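Local coordinates for protein heterodimeric restriction endonuclease R.BspD6I small subunit (Bacillus sp., PDB 2P14) that serves as the catalytic subunit of a heterodimeric type IIS restriction endonuclease that cuts DNA in complex with a site-specific nickase subunit, at residues S69-C74 / Q95-K100; G101-T106 / K156-L161; R119-N124 / E128-L133; L164-L169 / A174-T179. One frame throughout, in Å; residues are numbered along the deposited sequence. Where two conformers were deposited one is given.

Contact 1: residues S69-C74 / Q95-K100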
loop_
_atom_site.group_PDB
_atom_site.type_symbol
_atom_site.label_atom_id
_atom_site.label_comp_id
_atom_site.label_asym_id
_atom_site.label_seq_id
_atom_site.Cartn_x
_atom_site.Cartn_y
_atom_site.Cartn_z
ATOM N N SER A 69 6.096 -4.442 10.090
ATOM C CA SER A 69 6.050 -3.172 9.372
ATOM C C SER A 69 5.288 -3.327 8.054
ATOM O O SER A 69 5.215 -4.432 7.499
ATOM C CB SER A 69 7.481 -2.691 9.112
ATOM O OG SER A 69 8.110 -2.495 10.369
ATOM N N ILE A 70 4.785 -2.203 7.549
ATOM C CA ILE A 70 4.208 -2.162 6.209
ATOM C C ILE A 70 4.877 -1.049 5.443
ATOM O O ILE A 70 4.945 0.080 5.933
ATOM C CB ILE A 70 2.693 -1.893 6.183
ATOM C CG1 ILE A 70 1.925 -2.806 7.149
ATOM C CG2 ILE A 70 2.146 -2.079 4.770
ATOM C CD1 ILE A 70 0.452 -2.402 7.278
ATOM N N LEU A 71 5.434 -1.418 4.295
ATOM C CA LEU A 71 5.953 -0.409 3.358
ATOM C C LEU A 71 4.785 -0.149 2.430
ATOM O O LEU A 71 4.236 -1.074 1.844
ATOM C CB LEU A 71 7.127 -0.947 2.565
ATOM C CG LEU A 71 8.487 -1.021 3.251
ATOM C CD1 LEU A 71 8.427 -2.105 4.339
ATOM C CD2 LEU A 71 9.564 -1.344 2.274
ATOM N N ILE A 72 4.408 1.114 2.251
ATOM C CA ILE A 72 3.278 1.438 1.413
ATOM C C ILE A 72 3.790 2.184 0.178
ATOM O O ILE A 72 4.521 3.197 0.288
ATOM C CB ILE A 72 2.222 2.253 2.159
ATOM C CG1 ILE A 72 1.724 1.476 3.404
ATOM C CG2 ILE A 72 1.049 2.505 1.242
ATOM C CD1 ILE A 72 1.892 2.240 4.657
ATOM N N GLU A 73 3.465 1.630 -0.987
ATOM C CA GLU A 73 3.907 2.151 -2.287
ATOM C C GLU A 73 2.648 2.562 -3.043
ATOM O O GLU A 73 1.774 1.749 -3.209
ATOM C CB GLU A 73 4.688 1.095 -3.066
ATOM C CG GLU A 73 5.845 0.494 -2.266
ATOM C CD GLU A 73 7.079 1.343 -2.204
ATOM O OE1 GLU A 73 7.067 2.584 -2.455
ATOM O OE2 GLU A 73 8.105 0.758 -1.861
ATOM N N CYS A 74 2.576 3.814 -3.494
ATOM C CA CYS A 74 1.381 4.357 -4.109
ATOM C C CYS A 74 1.709 4.708 -5.558
ATOM O O CYS A 74 2.742 5.334 -5.830
ATOM C CB CYS A 74 0.988 5.662 -3.399
ATOM S SG CYS A 74 0.510 5.331 -1.667
ATOM N N GLN A 95 13.081 -5.664 -0.225
ATOM C CA GLN A 95 14.299 -6.462 -0.020
ATOM C C GLN A 95 15.232 -5.734 0.922
ATOM O O GLN A 95 15.773 -6.303 1.878
ATOM C CB GLN A 95 15.017 -6.689 -1.353
ATOM C CG GLN A 95 14.391 -7.713 -2.256
ATOM C CD GLN A 95 15.111 -7.816 -3.598
ATOM O OE1 GLN A 95 15.761 -6.866 -4.055
ATOM N NE2 GLN A 95 14.963 -8.959 -4.249
ATOM N N GLU A 96 15.413 -4.447 0.665
ATOM C CA GLU A 96 16.297 -3.649 1.503
ATOM C C GLU A 96 15.835 -3.600 2.950
ATOM O O GLU A 96 16.622 -3.769 3.888
ATOM C CB GLU A 96 16.432 -2.249 0.911
ATOM C CG GLU A 96 17.303 -2.267 -0.338
ATOM C CD GLU A 96 18.784 -2.524 -0.040
ATOM O OE1 GLU A 96 19.253 -2.177 1.067
ATOM O OE2 GLU A 96 19.481 -3.057 -0.939
ATOM N N TYR A 97 14.539 -3.350 3.143
ATOM C CA TYR A 97 14.029 -3.270 4.499
ATOM C C TYR A 97 14.180 -4.614 5.197
ATOM O O TYR A 97 14.484 -4.660 6.406
ATOM C CB TYR A 97 12.548 -2.844 4.502
ATOM C CG TYR A 97 12.041 -2.574 5.899
ATOM C CD1 TYR A 97 12.232 -1.332 6.506
ATOM C CD2 TYR A 97 11.412 -3.588 6.640
ATOM C CE1 TYR A 97 11.781 -1.081 7.799
ATOM C CE2 TYR A 97 10.960 -3.370 7.917
ATOM C CZ TYR A 97 11.142 -2.118 8.507
ATOM O OH TYR A 97 10.699 -1.882 9.791
ATOM N N LYS A 98 13.907 -5.693 4.464
ATOM C CA LYS A 98 13.934 -7.047 5.067
ATOM C C LYS A 98 15.336 -7.444 5.531
ATOM O O LYS A 98 15.470 -8.359 6.344
ATOM C CB LYS A 98 13.360 -8.083 4.117
ATOM C CG LYS A 98 11.864 -7.966 3.878
ATOM C CD LYS A 98 11.049 -8.267 5.104
ATOM C CE LYS A 98 11.120 -9.739 5.541
ATOM N NZ LYS A 98 10.367 -10.685 4.668
ATOM N N LYS A 99 16.366 -6.769 5.042
ATOM C CA LYS A 99 17.736 -6.999 5.564
ATOM C C LYS A 99 17.820 -6.798 7.087
ATOM O O LYS A 99 18.728 -7.353 7.747
ATOM C CB LYS A 99 18.760 -6.103 4.887
ATOM C CG LYS A 99 19.060 -6.498 3.449
ATOM C CD LYS A 99 19.965 -5.462 2.795
ATOM C CE LYS A 99 20.007 -5.560 1.276
ATOM N NZ LYS A 99 19.944 -6.957 0.758
ATOM N N LYS A 100 16.877 -6.038 7.642
ATOM C CA LYS A 100 16.838 -5.730 9.084
ATOM C C LYS A 100 16.343 -6.905 9.914
ATOM O O LYS A 100 16.491 -6.909 11.129
ATOM C CB LYS A 100 15.947 -4.509 9.365
ATOM C CG LYS A 100 16.371 -3.239 8.640
ATOM C CD LYS A 100 15.251 -2.190 8.688
ATOM C CE LYS A 100 15.651 -0.901 8.013
ATOM N NZ LYS A 100 16.662 -0.208 8.853
#
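Y97, near the C-terminal end of helix 80-98, lays its ring against L71 and S69 of strand 69-75 and supplies about half of the buried surface. Its CG lies anti to the backbone N (chi1 -172°), which swings the ring out from the helix toward the strand. L71 CD1 sits over one ring face in a CH-pi contact, 4.3 Å from the centroid and displaced toward the rim, while L71 CD2 packs on Y97 CB at 4.0 Å. K100 CD lies over the rim of the opposite face. At the far end, S69 OG and Y97 OH share a hydrogen bond of 2.7 Å, and S69 CB lies 3.7 Å from Y97 CE2. E64 OE2, from strand 61-64, is a second hydrogen-bond partner of Y97 OH. The contact joins strand and helix in a beta-alpha-beta unit completed by strand 104-110. The tyrosine bridges two chemistries: its ring supplies apolar surface to L71, and its hydroxyl finds polar partners in the interior, a serine hydroxyl and a carboxylate.

Contact 2: residues G101-T106 / K156-L161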
loop_
_atom_site.group_PDB
_atom_site.type_symbol
_atom_site.label_atom_id
_atom_site.label_comp_id
_atom_site.label_asym_id
_atom_site.label_seq_id
_atom_site.Cartn_x
_atom_site.Cartn_y
_atom_site.Cartn_z
ATOM N N GLY A 101 15.725 -7.881 9.261
ATOM C CA GLY A 101 15.225 -9.053 9.996
ATOM C C GLY A 101 13.879 -8.850 10.674
ATOM O O GLY A 101 13.495 -9.610 11.576
ATOM N N ILE A 102 13.152 -7.820 10.250
ATOM C CA ILE A 102 11.861 -7.461 10.852
ATOM C C ILE A 102 10.761 -7.949 9.923
ATOM O O ILE A 102 10.844 -7.809 8.687
ATOM C CB ILE A 102 11.759 -5.923 11.019
ATOM C CG1 ILE A 102 12.855 -5.431 11.988
ATOM C CG2 ILE A 102 10.346 -5.502 11.488
ATOM C CD1 ILE A 102 13.086 -3.931 11.980
ATOM N N GLU A 103 9.733 -8.546 10.494
ATOM C CA GLU A 103 8.603 -8.986 9.674
ATOM C C GLU A 103 8.002 -7.757 8.945
ATOM O O GLU A 103 7.654 -6.765 9.602
ATOM C CB GLU A 103 7.562 -9.706 10.536
ATOM C CG GLU A 103 6.448 -10.312 9.707
ATOM C CD GLU A 103 5.335 -10.971 10.523
ATOM O OE1 GLU A 103 5.404 -10.897 11.765
ATOM O OE2 GLU A 103 4.371 -11.514 9.904
ATOM N N ALA A 104 7.846 -7.862 7.618
ATOM C CA ALA A 104 7.386 -6.699 6.828
ATOM C C ALA A 104 6.668 -7.152 5.563
ATOM O O ALA A 104 7.005 -8.204 4.981
ATOM C CB ALA A 104 8.568 -5.776 6.470
ATOM N N TYR A 105 5.677 -6.337 5.169
ATOM C CA TYR A 105 4.862 -6.543 3.980
ATOM C C TYR A 105 4.879 -5.235 3.228
ATOM O O TYR A 105 4.912 -4.165 3.860
ATOM C CB TYR A 105 3.400 -6.897 4.386
ATOM C CG TYR A 105 3.414 -8.139 5.224
ATOM C CD1 TYR A 105 3.436 -9.405 4.617
ATOM C CD2 TYR A 105 3.482 -8.059 6.593
ATOM C CE1 TYR A 105 3.532 -10.549 5.358
ATOM C CE2 TYR A 105 3.581 -9.224 7.362
ATOM C CZ TYR A 105 3.597 -10.458 6.714
ATOM O OH TYR A 105 3.732 -11.654 7.417
ATOM N N THR A 106 4.788 -5.315 1.912
ATOM C CA THR A 106 4.466 -4.114 1.138
ATOM C C THR A 106 3.005 -4.113 0.773
ATOM O O THR A 106 2.482 -5.136 0.319
ATOM C CB THR A 106 5.303 -4.039 -0.126
ATOM O OG1 THR A 106 6.657 -3.745 0.257
ATOM C CG2 THR A 106 4.800 -2.929 -1.038
ATOM N N LYS A 156 -4.561 -7.380 13.665
ATOM C CA LYS A 156 -5.654 -7.789 12.804
ATOM C C LYS A 156 -5.347 -7.414 11.350
ATOM O O LYS A 156 -5.628 -8.205 10.425
ATOM C CB LYS A 156 -6.982 -7.192 13.285
ATOM C CG LYS A 156 -8.186 -7.588 12.435
ATOM C CD LYS A 156 -9.488 -6.961 12.927
ATOM C CE LYS A 156 -10.630 -7.387 12.005
ATOM N NZ LYS A 156 -11.996 -7.063 12.563
ATOM N N LEU A 157 -4.790 -6.228 11.134
ATOM C CA LEU A 157 -4.370 -5.841 9.800
ATOM C C LEU A 157 -3.299 -6.805 9.276
ATOM O O LEU A 157 -3.342 -7.208 8.105
ATOM C CB LEU A 157 -3.873 -4.386 9.771
ATOM C CG LEU A 157 -3.367 -3.872 8.409
ATOM C CD1 LEU A 157 -4.419 -4.083 7.319
ATOM C CD2 LEU A 157 -2.974 -2.397 8.538
ATOM N N LYS A 158 -2.332 -7.188 10.122
ATOM C CA LYS A 158 -1.335 -8.176 9.676
ATOM C C LYS A 158 -2.009 -9.492 9.224
ATOM O O LYS A 158 -1.658 -10.049 8.166
ATOM C CB LYS A 158 -0.293 -8.442 10.778
ATOM C CG LYS A 158 0.874 -9.298 10.232
ATOM C CD LYS A 158 1.985 -9.550 11.228
ATOM C CE LYS A 158 1.717 -10.898 11.899
ATOM N NZ LYS A 158 2.796 -11.249 12.861
ATOM N N GLU A 159 -2.957 -9.998 10.020
ATOM C CA GLU A 159 -3.643 -11.244 9.639
ATOM C C GLU A 159 -4.366 -11.118 8.294
ATOM O O GLU A 159 -4.354 -12.050 7.470
ATOM C CB GLU A 159 -4.624 -11.670 10.728
ATOM C CG GLU A 159 -3.960 -12.226 11.977
ATOM C CD GLU A 159 -4.988 -12.686 12.989
ATOM O OE1 GLU A 159 -6.197 -12.452 12.749
ATOM O OE2 GLU A 159 -4.584 -13.281 14.018
ATOM N N ILE A 160 -4.986 -9.961 8.063
ATOM C CA ILE A 160 -5.714 -9.736 6.815
ATOM C C ILE A 160 -4.728 -9.697 5.639
ATOM O O ILE A 160 -4.976 -10.316 4.599
ATOM C CB ILE A 160 -6.537 -8.441 6.890
ATOM C CG1 ILE A 160 -7.767 -8.643 7.773
ATOM C CG2 ILE A 160 -6.953 -7.957 5.508
ATOM C CD1 ILE A 160 -8.272 -7.347 8.372
ATOM N N LEU A 161 -3.621 -8.975 5.808
ATOM C CA LEU A 161 -2.613 -8.901 4.729
ATOM C C LEU A 161 -2.075 -10.300 4.402
ATOM O O LEU A 161 -1.891 -10.628 3.221
ATOM C CB LEU A 161 -1.475 -7.959 5.118
ATOM C CG LEU A 161 -1.843 -6.471 5.170
ATOM C CD1 LEU A 161 -0.623 -5.705 5.601
ATOM C CD2 LEU A 161 -2.366 -5.971 3.790
#
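E103 and K158 meet from opposite directions in a salt bridge, K158 NZ giving a hydrogen bond of 2.9 Å to E103 OE1. The ammonium approaches on the syn side, 19° out of the carboxylate plane. K158 runs extended as far as CD, which lies 3.4 Å from E103 OE2, and then bends (chi3 95°), bringing CE and NZ round to OE1. The second oxygen is occupied too: Y105 OH donates a 2.6 Å hydrogen bond to the anti lone pair of E103 OE2, which lies in the plane of the tyrosine ring. Both carboxylate oxygens are therefore held, which fixes the rotation of the group. K158 CG passes Y105 CE2 at 3.9 Å, and L161 CD1 rests more loosely on Y105 CB, 4.4 Å away. A glutamine in place of E103 would probably leave the K158 ammonium without its counter-charge and weaken the hold on the Y105 hydroxyl. F68 packs on both E103 and K158. The backbone of Y105 pairs with S69 and L71 of strand 69-75, while helix 154-165 packs on the sheet, L157 touching I70 and, with I160, packing on helix 135-146.

Contact 3: residues R119-N124 / E128-L133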
loop_
_atom_site.group_PDB
_atom_site.type_symbol
_atom_site.label_atom_id
_atom_site.label_comp_id
_atom_site.label_asym_id
_atom_site.label_seq_id
_atom_site.Cartn_x
_atom_site.Cartn_y
_atom_site.Cartn_z
ATOM N N ARG A 119 2.119 -10.507 -11.517
ATOM C CA ARG A 119 3.040 -11.622 -11.753
ATOM C C ARG A 119 4.438 -11.348 -11.206
ATOM O O ARG A 119 5.069 -12.234 -10.597
ATOM C CB ARG A 119 3.067 -12.010 -13.246
ATOM C CG ARG A 119 1.752 -12.665 -13.699
ATOM C CD ARG A 119 1.873 -13.023 -15.170
ATOM N NE ARG A 119 0.582 -13.335 -15.754
ATOM C CZ ARG A 119 0.001 -12.594 -16.684
ATOM N NH1 ARG A 119 0.612 -11.498 -17.147
ATOM N NH2 ARG A 119 -1.178 -12.958 -17.170
ATOM N N HIS A 120 4.912 -10.114 -11.407
ATOM C CA HIS A 120 6.203 -9.693 -10.885
ATOM C C HIS A 120 6.287 -9.732 -9.369
ATOM O O HIS A 120 7.226 -10.295 -8.800
ATOM C CB HIS A 120 6.512 -8.258 -11.364
ATOM C CG HIS A 120 7.923 -7.832 -11.105
ATOM N ND1 HIS A 120 8.978 -8.301 -11.866
ATOM C CD2 HIS A 120 8.457 -6.988 -10.194
ATOM C CE1 HIS A 120 10.100 -7.764 -11.422
ATOM N NE2 HIS A 120 9.815 -6.972 -10.408
ATOM N N ILE A 121 5.326 -9.081 -8.697
ATOM C CA ILE A 121 5.410 -8.964 -7.225
ATOM C C ILE A 121 5.002 -10.246 -6.517
ATOM O O ILE A 121 5.189 -10.365 -5.309
ATOM C CB ILE A 121 4.571 -7.790 -6.662
ATOM C CG1 ILE A 121 3.082 -8.009 -7.026
ATOM C CG2 ILE A 121 5.154 -6.468 -7.188
ATOM C CD1 ILE A 121 2.079 -7.225 -6.167
ATOM N N GLY A 122 4.425 -11.178 -7.273
ATOM C CA GLY A 122 4.087 -12.481 -6.711
ATOM C C GLY A 122 5.194 -13.513 -6.815
ATOM O O GLY A 122 4.993 -14.683 -6.461
ATOM N N PHE A 123 6.384 -13.090 -7.273
ATOM C CA PHE A 123 7.506 -14.022 -7.521
ATOM C C PHE A 123 8.000 -14.767 -6.272
ATOM O O PHE A 123 8.250 -15.992 -6.316
ATOM C CB PHE A 123 8.678 -13.293 -8.204
ATOM C CG PHE A 123 9.868 -14.191 -8.441
ATOM C CD1 PHE A 123 9.862 -15.108 -9.482
ATOM C CD2 PHE A 123 10.963 -14.164 -7.578
ATOM C CE1 PHE A 123 10.973 -15.982 -9.695
ATOM C CE2 PHE A 123 12.068 -15.028 -7.781
ATOM C CZ PHE A 123 12.077 -15.917 -8.845
ATOM N N ASN A 124 8.146 -14.046 -5.160
ATOM C CA ASN A 124 8.625 -14.637 -3.919
ATOM C C ASN A 124 7.864 -14.101 -2.722
ATOM O O ASN A 124 8.296 -13.135 -2.089
ATOM C CB ASN A 124 10.118 -14.391 -3.722
ATOM C CG ASN A 124 10.701 -15.262 -2.617
ATOM O OD1 ASN A 124 10.001 -15.687 -1.681
ATOM N ND2 ASN A 124 11.997 -15.530 -2.717
ATOM N N GLU A 128 9.652 -11.671 -0.046
ATOM C CA GLU A 128 9.278 -10.367 -0.588
ATOM C C GLU A 128 7.740 -10.272 -0.729
ATOM O O GLU A 128 7.245 -10.117 -1.822
ATOM C CB GLU A 128 10.019 -10.114 -1.927
ATOM C CG GLU A 128 11.584 -10.178 -1.781
ATOM C CD GLU A 128 12.343 -10.637 -3.029
ATOM O OE1 GLU A 128 11.790 -10.681 -4.154
ATOM O OE2 GLU A 128 13.556 -10.948 -2.916
ATOM N N PRO A 129 6.983 -10.363 0.400
ATOM C CA PRO A 129 5.526 -10.360 0.296
ATOM C C PRO A 129 4.926 -8.984 -0.002
ATOM O O PRO A 129 5.067 -8.048 0.816
ATOM C CB PRO A 129 5.070 -10.866 1.674
ATOM C CG PRO A 129 6.166 -10.432 2.606
ATOM C CD PRO A 129 7.424 -10.502 1.806
ATOM N N VAL A 130 4.242 -8.911 -1.149
ATOM C CA VAL A 130 3.618 -7.680 -1.601
ATOM C C VAL A 130 2.129 -7.948 -1.801
ATOM O O VAL A 130 1.739 -8.899 -2.515
ATOM C CB VAL A 130 4.250 -7.154 -2.907
ATOM C CG1 VAL A 130 3.567 -5.833 -3.296
ATOM C CG2 VAL A 130 5.783 -6.933 -2.749
ATOM N N ILE A 131 1.287 -7.115 -1.199
ATOM C CA ILE A 131 -0.152 -7.257 -1.405
ATOM C C ILE A 131 -0.655 -6.040 -2.176
ATOM O O ILE A 131 -0.632 -4.919 -1.645
ATOM C CB ILE A 131 -0.930 -7.389 -0.080
ATOM C CG1 ILE A 131 -0.418 -8.565 0.767
ATOM C CG2 ILE A 131 -2.411 -7.570 -0.394
ATOM C CD1 ILE A 131 0.763 -8.204 1.694
ATOM N N PRO A 132 -1.123 -6.262 -3.418
ATOM C CA PRO A 132 -1.639 -5.162 -4.240
ATOM C C PRO A 132 -3.115 -4.933 -3.970
ATOM O O PRO A 132 -3.896 -5.902 -4.003
ATOM C CB PRO A 132 -1.456 -5.680 -5.687
ATOM C CG PRO A 132 -1.718 -7.192 -5.522
ATOM C CD PRO A 132 -1.210 -7.561 -4.128
ATOM N N LEU A 133 -3.503 -3.676 -3.733
ATOM C CA LEU A 133 -4.902 -3.315 -3.555
ATOM C C LEU A 133 -5.255 -2.185 -4.503
ATOM O O LEU A 133 -4.445 -1.255 -4.712
ATOM C CB LEU A 133 -5.185 -2.859 -2.123
ATOM C CG LEU A 133 -5.014 -3.868 -0.979
ATOM C CD1 LEU A 133 -5.449 -3.249 0.364
ATOM C CD2 LEU A 133 -5.778 -5.171 -1.231
HETATM O O HOH W 1 3.627 -10.853 -3.060
HETATM O O HOH W 2 7.576 -11.223 -4.323
HETATM O O HOH W 3 13.925 -13.574 -4.671
#
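N124 O accepts a hydrogen bond from E128 N, 2.9 Å long with an N-H...O angle of 141° and the donor tilted from the carbonyl plane, where the chain turns back between helix 115-121 and strand 130-134. The two backbones are also joined by water: water 1 donates to I121 O and accepts from V130 N, both at 2.8 Å, and water 2 accepts from N124 N and lies within hydrogen-bonding distance of I121 O and E128 O. I121 carries the apolar part. Its CG1 stands between the backbone N and the carbonyl carbon (chi1 61°), a usually disfavoured setting that sends CD1 toward the strand. There CD1 meets V130 CG1 at 3.5 Å, the two side chains crossing at about a right angle, and lies 3.9 Å from P132 CG. E128 OE1 comes within 4.1 Å of N124 CB, while OE2 is hydrogen-bonded to Q95 of helix 80-98. Strand 130-134, one of the two edge strands of the five-stranded sheet, pairs with strand 104-110; I131 faces helix 154-165, and W177 of helix 174-184 packs against both I121 and P132.

Contact 4: residues L164-L169 / A174-T179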
loop_
_atom_site.group_PDB
_atom_site.type_symbol
_atom_site.label_atom_id
_atom_site.label_comp_id
_atom_site.label_asym_id
_atom_site.label_seq_id
_atom_site.Cartn_x
_atom_site.Cartn_y
_atom_site.Cartn_z
ATOM N N LEU A 164 -4.679 -12.078 2.342
ATOM C CA LEU A 164 -4.763 -11.523 0.995
ATOM C C LEU A 164 -3.531 -11.839 0.143
ATOM O O LEU A 164 -3.641 -11.951 -1.080
ATOM C CB LEU A 164 -4.930 -10.012 1.065
ATOM C CG LEU A 164 -6.237 -9.567 1.685
ATOM C CD1 LEU A 164 -6.232 -8.021 1.808
ATOM C CD2 LEU A 164 -7.467 -10.047 0.898
ATOM N N LEU A 165 -2.397 -12.027 0.822
ATOM C CA LEU A 165 -1.139 -12.400 0.173
ATOM C C LEU A 165 -1.240 -13.690 -0.637
ATOM O O LEU A 165 -0.582 -13.817 -1.684
ATOM C CB LEU A 165 -0.012 -12.512 1.212
ATOM C CG LEU A 165 1.382 -12.905 0.701
ATOM C CD1 LEU A 165 1.999 -11.846 -0.258
ATOM C CD2 LEU A 165 2.305 -13.164 1.911
ATOM N N ARG A 166 -2.060 -14.631 -0.158
ATOM C CA ARG A 166 -2.155 -15.938 -0.800
ATOM C C ARG A 166 -0.783 -16.541 -1.150
ATOM O O ARG A 166 -0.486 -16.840 -2.323
ATOM C CB ARG A 166 -3.039 -15.862 -2.052
ATOM C CG ARG A 166 -4.543 -15.582 -1.762
ATOM C CD ARG A 166 -5.195 -16.671 -0.901
ATOM N NE ARG A 166 -5.092 -18.000 -1.519
ATOM C CZ ARG A 166 -5.945 -18.505 -2.421
ATOM N NH1 ARG A 166 -6.975 -17.808 -2.863
ATOM N NH2 ARG A 166 -5.737 -19.720 -2.923
ATOM N N SER A 167 0.002 -16.800 -0.115
ATOM C CA SER A 167 1.331 -17.378 -0.304
ATOM C C SER A 167 1.307 -18.788 -0.910
ATOM O O SER A 167 2.352 -19.294 -1.336
ATOM C CB SER A 167 2.129 -17.329 1.003
ATOM O OG SER A 167 1.658 -18.290 1.923
ATOM N N ASP A 168 0.127 -19.399 -0.932
ATOM C CA ASP A 168 -0.051 -20.716 -1.548
ATOM C C ASP A 168 -0.081 -20.594 -3.064
ATOM O O ASP A 168 0.103 -21.588 -3.770
ATOM C CB ASP A 168 -1.350 -21.391 -1.081
ATOM C CG ASP A 168 -2.588 -20.534 -1.363
ATOM O OD1 ASP A 168 -2.621 -19.392 -0.881
ATOM O OD2 ASP A 168 -3.509 -21.009 -2.053
ATOM N N LEU A 169 -0.340 -19.386 -3.574
ATOM C CA LEU A 169 -0.444 -19.179 -5.000
ATOM C C LEU A 169 0.856 -18.635 -5.541
ATOM O O LEU A 169 1.384 -17.649 -5.037
ATOM C CB LEU A 169 -1.590 -18.203 -5.326
ATOM C CG LEU A 169 -3.026 -18.589 -5.002
ATOM C CD1 LEU A 169 -3.950 -17.462 -5.394
ATOM C CD2 LEU A 169 -3.449 -19.848 -5.748
ATOM N N ALA A 174 -1.593 -15.401 -10.952
ATOM C CA ALA A 174 -1.950 -14.014 -10.689
ATOM C C ALA A 174 -3.412 -13.722 -10.892
ATOM O O ALA A 174 -3.998 -12.964 -10.123
ATOM C CB ALA A 174 -1.080 -13.061 -11.521
ATOM N N GLU A 175 -4.023 -14.323 -11.911
ATOM C CA GLU A 175 -5.457 -14.128 -12.166
ATOM C C GLU A 175 -6.271 -14.585 -10.972
ATOM O O GLU A 175 -7.129 -13.852 -10.487
ATOM C CB GLU A 175 -5.895 -14.892 -13.423
ATOM C CG GLU A 175 -5.294 -14.303 -14.711
ATOM C CD GLU A 175 -3.928 -14.899 -15.073
ATOM O OE1 GLU A 175 -3.326 -15.625 -14.242
ATOM O OE2 GLU A 175 -3.462 -14.633 -16.215
ATOM N N GLU A 176 -5.995 -15.781 -10.481
ATOM C CA GLU A 176 -6.702 -16.311 -9.324
ATOM C C GLU A 176 -6.470 -15.442 -8.076
ATOM O O GLU A 176 -7.377 -15.227 -7.270
ATOM C CB GLU A 176 -6.265 -17.757 -9.066
ATOM C CG GLU A 176 -6.844 -18.346 -7.774
ATOM C CD GLU A 176 -6.575 -19.836 -7.568
ATOM O OE1 GLU A 176 -5.887 -20.474 -8.403
ATOM O OE2 GLU A 176 -7.091 -20.370 -6.553
ATOM N N TRP A 177 -5.241 -14.959 -7.924
ATOM C CA TRP A 177 -4.901 -14.171 -6.770
ATOM C C TRP A 177 -5.691 -12.879 -6.769
ATOM O O TRP A 177 -6.282 -12.491 -5.735
ATOM C CB TRP A 177 -3.396 -13.835 -6.829
ATOM C CG TRP A 177 -2.836 -13.048 -5.660
ATOM C CD1 TRP A 177 -3.323 -13.004 -4.364
ATOM C CD2 TRP A 177 -1.659 -12.245 -5.675
ATOM N NE1 TRP A 177 -2.499 -12.236 -3.580
ATOM C CE2 TRP A 177 -1.472 -11.754 -4.363
ATOM C CE3 TRP A 177 -0.729 -11.890 -6.684
ATOM C CZ2 TRP A 177 -0.389 -10.929 -4.017
ATOM C CZ3 TRP A 177 0.342 -11.075 -6.338
ATOM C CH2 TRP A 177 0.500 -10.600 -5.028
ATOM N N LEU A 178 -5.657 -12.158 -7.892
ATOM C CA LEU A 178 -6.357 -10.886 -7.921
ATOM C C LEU A 178 -7.882 -11.076 -7.761
ATOM O O LEU A 178 -8.570 -10.249 -7.138
ATOM C CB LEU A 178 -6.036 -10.094 -9.183
ATOM C CG LEU A 178 -4.590 -9.626 -9.396
ATOM C CD1 LEU A 178 -4.504 -8.747 -10.681
ATOM C CD2 LEU A 178 -4.004 -8.897 -8.142
ATOM N N THR A 179 -8.411 -12.160 -8.324
ATOM C CA THR A 179 -9.821 -12.510 -8.104
ATOM C C THR A 179 -10.135 -12.719 -6.627
ATOM O O THR A 179 -11.132 -12.222 -6.120
ATOM C CB THR A 179 -10.211 -13.759 -8.912
ATOM O OG1 THR A 179 -9.982 -13.483 -10.313
ATOM C CG2 THR A 179 -11.700 -14.129 -8.677
HETATM O O HOH W 4 -8.848 -18.792 -4.771
#
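W177 reaches from helix 174-184 to the end of helix 154-165, its CG anti to the backbone N (chi1 -178°). Its CB touches L169 CD1 at 3.9 Å. Further out, W177 CD1 lies 3.7 Å from R166 CB, and NE1 donates a 2.8 Å hydrogen bond to L164 O, close to the indole plane; the N-H...O angle is 153°. L165 O is also 3.1 Å from W177 NE1, at too poor an angle for a hydrogen bond, and 3.7 Å from CZ2. A phenylalanine here would probably leave L164 O without its donor and open a gap toward L165 O and P132, where the outer indole ring packs. R166, where the helix stops with positive phi, grips D168 side-on: NE goes to OD1, and NH2 to OD2 at 2.7 Å. L169 CD1 lies over the centre of the guanidinium. R166 NH2 and E176 OE2 make a long salt bridge of 3.9 Å, water 4 also joining R166 NH1 to E176 OE2. K125 NZ hydrogen-bonds to the carbonyls of L165, R166 and L169, with a cation-pi contact to W177. At the sheet edge L164 and L165 pack on I131 of strand 130-134, and W177 on P132 and on I121 of helix 115-121.

In the fold
The sheet ties the first three contacts together. Contacts 1 and 2, centres 10 Å apart, share the pairing of strands 69-75 and 104-110, with L71 N 2.8 Å from Y105 O; T106 O and I131 N, also 2.8 Å apart, carry it on to contact 3. Q95 NE2 lies 2.8 Å from E128 OE2, linking contacts 1 and 3 directly. Contact 4 joins contact 3, about 9 Å away between centres, through the R119-E175 salt bridge and W177 CZ2 on P132 CD (3.5 Å), but stays about 9 Å from contact 1 at the nearest atoms. The sheet with flanking helices is consistent with the PD-(D/E)XK nuclease fold, whose catalytic carboxylates generally lie on adjacent central strands.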